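Local coordinates for peroxisomal acyl-coenzyme A oxidase 1 (PDB 1W07), which catalyses the FAD-dependent desaturation of long- and medium-chain acyl-CoAs to 2-trans-enoyl-CoAs in the peroxisome, passing the electrons to oxygen to give hydrogen peroxide, at residues Ile392-Cys395 against Arg396-Gly400. The protein carries 1 engineered substitution. Residues are numbered along the deposited sequence; the frame is centred on the assembly and turned at random.
With FAD (flavin-adenine dinucleotide), chain C.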
ATOM      1  N   ILE B 392       7.467  -1.554  -1.847  1.00 10.54           N
ATOM      2  CA  ILE B 392       7.769  -1.251  -0.456  1.00 11.69           C
ATOM      3  C   ILE B 392       6.690  -1.828   0.446  1.00 14.01           C
ATOM      4  O   ILE B 392       7.012  -2.406   1.482  1.00 13.65           O
ATOM      5  CB  ILE B 392       7.849   0.271  -0.201  1.00 14.87           C
ATOM      6  CG1 ILE B 392       9.049   0.856  -0.940  1.00  9.46           C
ATOM      7  CG2 ILE B 392       7.936   0.551   1.327  1.00 10.26           C
ATOM      8  CD1 ILE B 392       9.069   2.368  -0.930  1.00 14.83           C
ATOM      9  N   GLU B 393       5.419  -1.664   0.071  1.00 11.96           N
ATOM     10  CA  GLU B 393       4.334  -2.201   0.876  1.00 14.37           C
ATOM     11  C   GLU B 393       4.364  -3.727   0.853  1.00 15.66           C
ATOM     12  O   GLU B 393       4.034  -4.382   1.848  1.00 15.08           O
ATOM     13  CB  GLU B 393       2.965  -1.671   0.391  1.00 15.04           C
ATOM     14  CG  GLU B 393       1.758  -2.467   0.938  1.00 19.65           C
ATOM     15  CD  GLU B 393       1.708  -2.565   2.468  1.00 25.46           C
ATOM     16  OE1 GLU B 393       0.943  -3.410   2.995  1.00 25.91           O
ATOM     17  OE2 GLU B 393       2.410  -1.793   3.156  1.00 23.58           O
ATOM     18  N   GLU B 394       4.759  -4.299  -0.277  1.00 15.53           N
ATOM     19  CA  GLU B 394       4.834  -5.753  -0.393  1.00 15.14           C
ATOM     20  C   GLU B 394       5.955  -6.284   0.507  1.00 13.03           C
ATOM     21  O   GLU B 394       5.856  -7.388   1.065  1.00 12.96           O
ATOM     22  CB  GLU B 394       5.095  -6.150  -1.838  1.00 12.16           C
ATOM     23  CG  GLU B 394       5.247  -7.650  -2.069  1.00 21.04           C
ATOM     24  CD  GLU B 394       3.971  -8.473  -1.809  1.00 23.41           C
ATOM     25  OE1 GLU B 394       4.068  -9.709  -1.903  1.00 28.49           O
ATOM     26  OE2 GLU B 394       2.891  -7.914  -1.522  1.00 23.03           O
ATOM     27  N   CYS B 395       7.020  -5.505   0.669  1.00 13.89           N
ATOM     28  CA  CYS B 395       8.109  -5.948   1.529  1.00 12.28           C
ATOM     29  C   CYS B 395       7.613  -5.954   2.959  1.00 11.46           C
ATOM     30  O   CYS B 395       8.063  -6.765   3.768  1.00 10.00           O
ATOM     31  CB  CYS B 395       9.327  -5.033   1.391  1.00  9.60           C
ATOM     32  SG  CYS B 395      10.283  -5.287  -0.122  1.00 15.89           S
ATOM     33  N   ARG B 396       6.681  -5.055   3.276  1.00 11.91           N
ATOM     34  CA  ARG B 396       6.162  -5.018   4.631  1.00 14.48           C
ATOM     35  C   ARG B 396       5.359  -6.299   4.886  1.00 14.94           C
ATOM     36  O   ARG B 396       5.519  -6.936   5.930  1.00 15.29           O
ATOM     37  CB  ARG B 396       5.304  -3.766   4.851  1.00 16.63           C
ATOM     38  CG  ARG B 396       4.925  -3.528   6.316  1.00 17.66           C
ATOM     39  CD  ARG B 396       3.866  -2.455   6.427  1.00 19.66           C
ATOM     40  NE  ARG B 396       2.640  -2.908   5.776  1.00 15.92           N
ATOM     41  CZ  ARG B 396       1.867  -3.885   6.242  1.00 17.06           C
ATOM     42  NH1 ARG B 396       2.163  -4.498   7.386  1.00 16.51           N
ATOM     43  NH2 ARG B 396       0.819  -4.275   5.542  1.00 12.53           N
ATOM     44  N   LYS B 397       4.522  -6.699   3.926  1.00 11.27           N
ATOM     45  CA  LYS B 397       3.723  -7.909   4.073  1.00 15.21           C
ATOM     46  C   LYS B 397       4.624  -9.142   4.148  1.00 14.92           C
ATOM     47  O   LYS B 397       4.285 -10.143   4.790  1.00 14.42           O
ATOM     48  CB  LYS B 397       2.748  -8.065   2.897  1.00 15.78           C
ATOM     49  CG  LYS B 397       1.645  -7.003   2.845  1.00 17.63           C
ATOM     50  CD  LYS B 397       0.465  -7.507   2.010  1.00 20.68           C
ATOM     51  CE  LYS B 397      -0.692  -6.508   2.016  1.00 21.78           C
ATOM     52  NZ  LYS B 397      -0.375  -5.266   1.256  1.00 20.44           N
ATOM     53  N   LEU B 398       5.767  -9.079   3.475  1.00 13.16           N
ATOM     54  CA  LEU B 398       6.707 -10.192   3.482  1.00 13.40           C
ATOM     55  C   LEU B 398       7.285 -10.423   4.880  1.00 15.11           C
ATOM     56  O   LEU B 398       7.821 -11.497   5.168  1.00 13.28           O
ATOM     57  CB  LEU B 398       7.836  -9.929   2.477  1.00 12.84           C
ATOM     58  CG  LEU B 398       7.418 -10.130   1.013  1.00 17.61           C
ATOM     59  CD1 LEU B 398       8.477  -9.568   0.081  1.00 18.26           C
ATOM     60  CD2 LEU B 398       7.205 -11.613   0.754  1.00 16.96           C
ATOM     61  N   CYS B 399       7.173  -9.416   5.748  1.00 14.65           N
ATOM     62  CA  CYS B 399       7.688  -9.527   7.112  1.00 16.04           C
ATOM     63  C   CYS B 399       6.579  -9.957   8.091  1.00 15.82           C
ATOM     64  O   CYS B 399       6.743  -9.879   9.307  1.00 15.21           O
ATOM     65  CB  CYS B 399       8.310  -8.197   7.565  1.00 15.59           C
ATOM     66  SG  CYS B 399       9.870  -7.813   6.853  1.00 16.43           S
ATOM     67  N   GLY B 400       5.456 -10.436   7.559  1.00 16.62           N
ATOM     68  CA  GLY B 400       4.368 -10.896   8.406  1.00 16.22           C
ATOM     69  C   GLY B 400       3.901  -9.903   9.462  1.00 16.29           C
ATOM     70  O   GLY B 400       3.953  -8.694   9.252  1.00 15.17           O
TER
HETATM   71  PA  FAD C1660       4.790 -15.674   9.277  1.00 21.64           P
HETATM   72  O1A FAD C1660       3.876 -16.839   9.287  1.00 24.42           O
HETATM   73  O2A FAD C1660       6.050 -15.750  10.051  1.00 17.34           O
HETATM   74  O5B FAD C1660       5.113 -15.297   7.746  1.00 22.19           O
HETATM   75  C5B FAD C1660       6.129 -14.348   7.406  1.00 19.47           C
HETATM   76  C4B FAD C1660       6.452 -14.451   5.912  1.00 19.76           C
HETATM   77  O4B FAD C1660       6.763 -15.835   5.651  1.00 15.69           O
HETATM   78  C3B FAD C1660       5.220 -14.119   5.064  1.00 16.85           C
HETATM   79  O3B FAD C1660       5.633 -13.675   3.768  1.00 18.44           O
HETATM   80  C2B FAD C1660       4.526 -15.477   4.974  1.00 17.50           C
HETATM   81  O2B FAD C1660       3.739 -15.536   3.781  1.00 17.74           O
HETATM   82  C1B FAD C1660       5.754 -16.370   4.777  1.00 15.32           C
HETATM   83  N9A FAD C1660       5.460 -17.773   5.141  1.00 19.44           N
HETATM   84  C8A FAD C1660       5.339 -18.250   6.381  1.00 21.05           C
HETATM   85  N7A FAD C1660       5.095 -19.557   6.339  1.00 18.63           N
HETATM   86  C5A FAD C1660       5.072 -19.920   5.059  1.00 20.55           C
HETATM   87  C6A FAD C1660       4.871 -21.136   4.420  1.00 19.52           C
HETATM   88  N6A FAD C1660       4.682 -22.248   5.122  1.00 21.18           N
HETATM   89  N1A FAD C1660       4.918 -21.173   3.020  1.00 22.83           N
HETATM   90  C2A FAD C1660       5.166 -19.994   2.305  1.00 19.60           C
HETATM   91  N3A FAD C1660       5.347 -18.854   2.951  1.00 20.43           N
HETATM   92  C4A FAD C1660       5.306 -18.790   4.291  1.00 19.44           C
HETATM   93  N1  FAD C1660      -2.269 -12.946  17.906  1.00 13.38           N
HETATM   94  C2  FAD C1660      -2.931 -13.378  19.062  1.00 18.64           C
HETATM   95  O2  FAD C1660      -2.623 -14.446  19.585  1.00 19.46           O
HETATM   96  N3  FAD C1660      -3.908 -12.553  19.635  1.00 15.09           N
HETATM   97  C4  FAD C1660      -4.206 -11.308  19.065  1.00 20.12           C
HETATM   98  O4  FAD C1660      -5.060 -10.589  19.580  1.00 20.62           O
HETATM   99  C4X FAD C1660      -3.542 -10.888  17.920  1.00 17.01           C
HETATM  100  N5  FAD C1660      -3.787  -9.617  17.380  1.00 17.67           N
HETATM  101  C5X FAD C1660      -3.098  -9.170  16.244  1.00 13.91           C
HETATM  102  C6  FAD C1660      -3.252  -7.861  15.801  1.00  7.99           C
HETATM  103  C7  FAD C1660      -2.449  -7.375  14.770  1.00 13.11           C
HETATM  104  C7M FAD C1660      -2.604  -5.916  14.333  1.00 10.62           C
HETATM  105  C8  FAD C1660      -1.500  -8.205  14.173  1.00 13.47           C
HETATM  106  C8M FAD C1660      -0.568  -7.692  13.069  1.00 11.11           C
HETATM  107  C9  FAD C1660      -1.363  -9.520  14.609  1.00 14.89           C
HETATM  108  C9A FAD C1660      -2.158 -10.011  15.645  1.00 12.03           C
HETATM  109  N10 FAD C1660      -1.952 -11.300  16.151  1.00 14.57           N
HETATM  110  C10 FAD C1660      -2.581 -11.706  17.337  1.00 16.03           C
HETATM  111  C1' FAD C1660      -0.997 -12.226  15.494  1.00 16.49           C
HETATM  112  C2' FAD C1660      -1.649 -12.770  14.217  1.00 17.93           C
HETATM  113  O2' FAD C1660      -2.930 -13.324  14.534  1.00 22.28           O
HETATM  114  C3' FAD C1660      -0.823 -13.829  13.481  1.00 22.00           C
HETATM  115  O3' FAD C1660      -0.531 -14.919  14.361  1.00 26.03           O
HETATM  116  C4' FAD C1660       0.488 -13.269  12.922  1.00 20.10           C
HETATM  117  O4' FAD C1660       0.296 -11.973  12.352  1.00 19.62           O
HETATM  118  C5' FAD C1660       1.039 -14.214  11.855  1.00 20.94           C
HETATM  119  O5' FAD C1660       2.114 -13.578  11.165  1.00 24.70           O
HETATM  120  P   FAD C1660       3.622 -14.117  11.302  1.00 22.99           P
HETATM  121  O1P FAD C1660       4.441 -13.002  11.828  1.00 24.21           O
HETATM  122  O2P FAD C1660       3.613 -15.401  12.037  1.00 22.72           O
HETATM  123  O3P FAD C1660       3.992 -14.362   9.756  1.00 23.70           O
HETATM  124  O   HOH W   1       0.942  -5.982  -0.919  1.00 39.78           O
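The Glu393 carboxylate meets the Arg396 guanidinium edge to edge, the two planes nearly coplanar at 29°. With Lys397 they form a salt-bridge network on the last turns of helix 370-398, in the C-alpha1 domain of the acyl-CoA oxidase fold. Arg396 grips side-on, one nitrogen to each oxygen. Arg396 NE gives a fairly straight bond to Glu393 OE2 (2.9 Å). Arg396 NH2 reaches Glu393 OE1 at 2.7 Å on the syn lone pair. The bend at chi3 (64°) turns the guanidinium back alongside the glutamate. Lys397 NZ takes the anti lone pair of the same Glu393 OE1 at 2.9 Å. That oxygen therefore accepts from two cations, which probably favours the ionised carboxylate. With an alanine here in place of Glu393, both cations would probably lose their shared mate, and the guanidinium would be freer to turn. Val418 of the second subunit packs on Glu393 and Arg396, placing the network at the dimer interface.

Glu394 is joined to Lys397 through a water, which donates to Glu394 OE2 and accepts from Lys397 NZ. Its other oxygen, OE1, is salt-bridged to Arg333, an FAD-binding residue on helix 328-363. The helix backbone bond from Leu398 N to Glu394 O is 2.9 Å long. The chain then runs on to Gly400 beside the cofactor. Gly400 has a positive phi (53°), which favours glycine, and its backbone passes close to the pyrophosphate. Gly400 CA lies 3.7 Å from FAD O3P, while Leu398 O sits 3.3 Å from ribose atom C4B of FAD.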